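Cyclic UMP-AMP synthase (Rhodothermus marinus SG0.5JP17-172, PDB 6E0L) joins UTP and ATP into the cyclic dinucleotide 3',3'-cUAMP, a second messenger of the CBASS antiphage defence system, using magnesium. Local coordinates at residues N68-N73 with V132-R137. Numbering follows the deposited sequence.
Sequences NSVFMN and VCIQYR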
loop_
_atom_site.group_PDB
_atom_site.type_symbol
_atom_site.label_atom_id
_atom_site.label_comp_id
_atom_site.label_asym_id
_atom_site.label_seq_id
_atom_site.Cartn_x
_atom_site.Cartn_y
_atom_site.Cartn_z
ATOM N N ASN A 68 -12.867 -13.864 -6.052
ATOM C CA ASN A 68 -13.365 -13.292 -7.294
ATOM C C ASN A 68 -14.598 -14.007 -7.826
ATOM O O ASN A 68 -15.150 -13.581 -8.844
ATOM C CB ASN A 68 -12.270 -13.285 -8.370
ATOM C CG ASN A 68 -11.179 -12.272 -8.073
ATOM O OD1 ASN A 68 -11.456 -11.106 -7.755
ATOM N ND2 ASN A 68 -9.937 -12.708 -8.159
ATOM N N SER A 69 -15.080 -15.047 -7.150
ATOM C CA SER A 69 -16.279 -15.717 -7.628
ATOM C C SER A 69 -17.502 -14.877 -7.303
ATOM O O SER A 69 -18.578 -15.089 -7.879
ATOM C CB SER A 69 -16.416 -17.125 -7.047
ATOM O OG SER A 69 -16.485 -17.081 -5.639
ATOM N N VAL A 70 -17.371 -13.932 -6.377
ATOM C CA VAL A 70 -18.470 -13.026 -6.099
ATOM C C VAL A 70 -17.854 -11.640 -5.980
ATOM O O VAL A 70 -16.640 -11.487 -5.821
ATOM C CB VAL A 70 -19.210 -13.389 -4.786
ATOM C CG1 VAL A 70 -19.747 -14.820 -4.843
ATOM C CG2 VAL A 70 -18.316 -13.204 -3.605
ATOM N N PHE A 71 -18.705 -10.621 -6.053
ATOM C CA PHE A 71 -18.192 -9.267 -5.978
ATOM C C PHE A 71 -19.216 -8.386 -5.297
ATOM O O PHE A 71 -20.420 -8.575 -5.466
ATOM C CB PHE A 71 -17.850 -8.669 -7.348
ATOM C CG PHE A 71 -18.969 -8.755 -8.346
ATOM C CD1 PHE A 71 -19.190 -9.906 -9.088
ATOM C CD2 PHE A 71 -19.812 -7.667 -8.530
ATOM C CE1 PHE A 71 -20.232 -9.975 -9.993
ATOM C CE2 PHE A 71 -20.854 -7.729 -9.437
ATOM C CZ PHE A 71 -21.063 -8.888 -10.170
ATOM N N MET A 72 -18.727 -7.490 -4.466
ATOM C CA MET A 72 -19.465 -6.355 -3.945
ATOM C C MET A 72 -19.324 -5.207 -4.947
ATOM O O MET A 72 -18.532 -5.276 -5.886
ATOM C CB MET A 72 -18.975 -6.035 -2.544
ATOM C CG MET A 72 -19.054 -7.306 -1.714
ATOM S SD MET A 72 -18.721 -7.147 0.019
ATOM C CE MET A 72 -19.735 -5.717 0.405
ATOM N N ASN A 73 -20.130 -4.166 -4.791
ATOM C CA ASN A 73 -20.258 -3.147 -5.830
ATOM C C ASN A 73 -21.004 -1.943 -5.262
ATOM O O ASN A 73 -21.436 -1.936 -4.105
ATOM C CB ASN A 73 -20.988 -3.704 -7.049
ATOM C CG ASN A 73 -22.332 -4.251 -6.683
ATOM O OD1 ASN A 73 -23.262 -3.487 -6.441
ATOM N ND2 ASN A 73 -22.464 -5.590 -6.678
ATOM N N VAL A 132 -8.053 -10.349 3.894
ATOM C CA VAL A 132 -9.099 -11.191 3.326
ATOM C C VAL A 132 -10.151 -10.257 2.748
ATOM O O VAL A 132 -10.761 -9.463 3.470
ATOM C CB VAL A 132 -9.709 -12.113 4.395
ATOM C CG1 VAL A 132 -10.868 -12.922 3.818
ATOM C CG2 VAL A 132 -8.647 -13.034 4.989
ATOM N N CYS A 133 -10.408 -10.372 1.458
ATOM C CA CYS A 133 -11.225 -9.353 0.833
ATOM C C CYS A 133 -12.026 -9.994 -0.274
ATOM O O CYS A 133 -11.700 -11.084 -0.752
ATOM C CB CYS A 133 -10.374 -8.190 0.299
ATOM S SG CYS A 133 -9.116 -8.678 -0.916
ATOM N N ILE A 134 -13.028 -9.255 -0.740
ATOM C CA ILE A 134 -13.854 -9.681 -1.856
ATOM C C ILE A 134 -13.663 -8.678 -2.978
ATOM O O ILE A 134 -13.515 -7.480 -2.725
ATOM C CB ILE A 134 -15.344 -9.690 -1.423
ATOM C CG1 ILE A 134 -15.629 -10.721 -0.321
ATOM C CG2 ILE A 134 -16.264 -9.990 -2.595
ATOM C CD1 ILE A 134 -15.451 -12.114 -0.714
ATOM N N GLN A 135 -13.682 -9.165 -4.216
ATOM C CA GLN A 135 -13.612 -8.267 -5.358
ATOM C C GLN A 135 -14.665 -7.175 -5.210
ATOM O O GLN A 135 -15.787 -7.440 -4.775
ATOM C CB GLN A 135 -13.862 -9.043 -6.651
ATOM C CG GLN A 135 -13.770 -8.192 -7.895
ATOM C CD GLN A 135 -14.146 -8.965 -9.132
ATOM O OE1 GLN A 135 -15.073 -8.596 -9.850
ATOM N NE2 GLN A 135 -13.430 -10.049 -9.387
ATOM N N TYR A 136 -14.273 -5.938 -5.496
ATOM C CA TYR A 136 -15.160 -4.778 -5.500
ATOM C C TYR A 136 -15.206 -4.159 -6.888
ATOM O O TYR A 136 -14.161 -3.940 -7.508
ATOM C CB TYR A 136 -14.752 -3.734 -4.445
ATOM C CG TYR A 136 -15.690 -2.537 -4.424
ATOM C CD1 TYR A 136 -16.876 -2.550 -3.700
ATOM C CD2 TYR A 136 -15.354 -1.367 -5.095
ATOM C CE1 TYR A 136 -17.720 -1.456 -3.703
ATOM C CE2 TYR A 136 -16.186 -0.277 -5.092
ATOM C CZ TYR A 136 -17.364 -0.320 -4.388
ATOM O OH TYR A 136 -18.206 0.768 -4.381
ATOM N N ARG A 137 -16.418 -3.895 -7.384
ATOM C CA ARG A 137 -16.603 -3.255 -8.678
ATOM C C ARG A 137 -17.190 -1.876 -8.454
ATOM O O ARG A 137 -18.315 -1.750 -7.956
ATOM C CB ARG A 137 -17.518 -4.069 -9.579
ATOM C CG ARG A 137 -16.943 -5.408 -9.942
ATOM C CD ARG A 137 -17.793 -6.074 -10.951
ATOM N NE ARG A 137 -17.318 -7.419 -11.229
ATOM C CZ ARG A 137 -17.888 -8.213 -12.119
ATOM N NH1 ARG A 137 -18.943 -7.774 -12.798
ATOM N NH2 ARG A 137 -17.413 -9.430 -12.320
#
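Arg137 lays its guanidinium flat over one face of the Phe71 ring, the two planes 1° apart and Arg137 CZ 3.6 Å from the ring centroid, a cation-pi stack; its CD adds a CH-pi contact over the same face. The Phe71 ring is set there by chi1 of 52°, with CG between the backbone N and the carbonyl carbon. Gln135, extended from the backbone with CG opposite N (chi1 -178°), helps the stack hold the guanidinium's rotation: Arg137 NE donates in its own plane to Gln135 OE1 at 2.9 Å, nearly straight. The other end of that amide is held too, Gln135 NE2 giving a 2.8 Å bond to Asn68 OD1 from above the Asn68 carbonyl plane; this oxygen also accepts from Gln66. The backbones pair in parallel: Met72 N binds Gln135 O at 3.0 Å and Arg137 N binds Met72 O at 2.9 Å. On the sheet face of Met72 and Tyr136, Met72 CB lies 4.2 Å from Tyr136 CD1. Ile134 CG2 meets Val70 CG2 at 3.9 Å. After the corner at Ser69 and Val70, strand 71-73 takes over from strand 61-68 as the parallel neighbour of strand 127-138, extending the central mixed sheet of the nucleotidyltransferase fold.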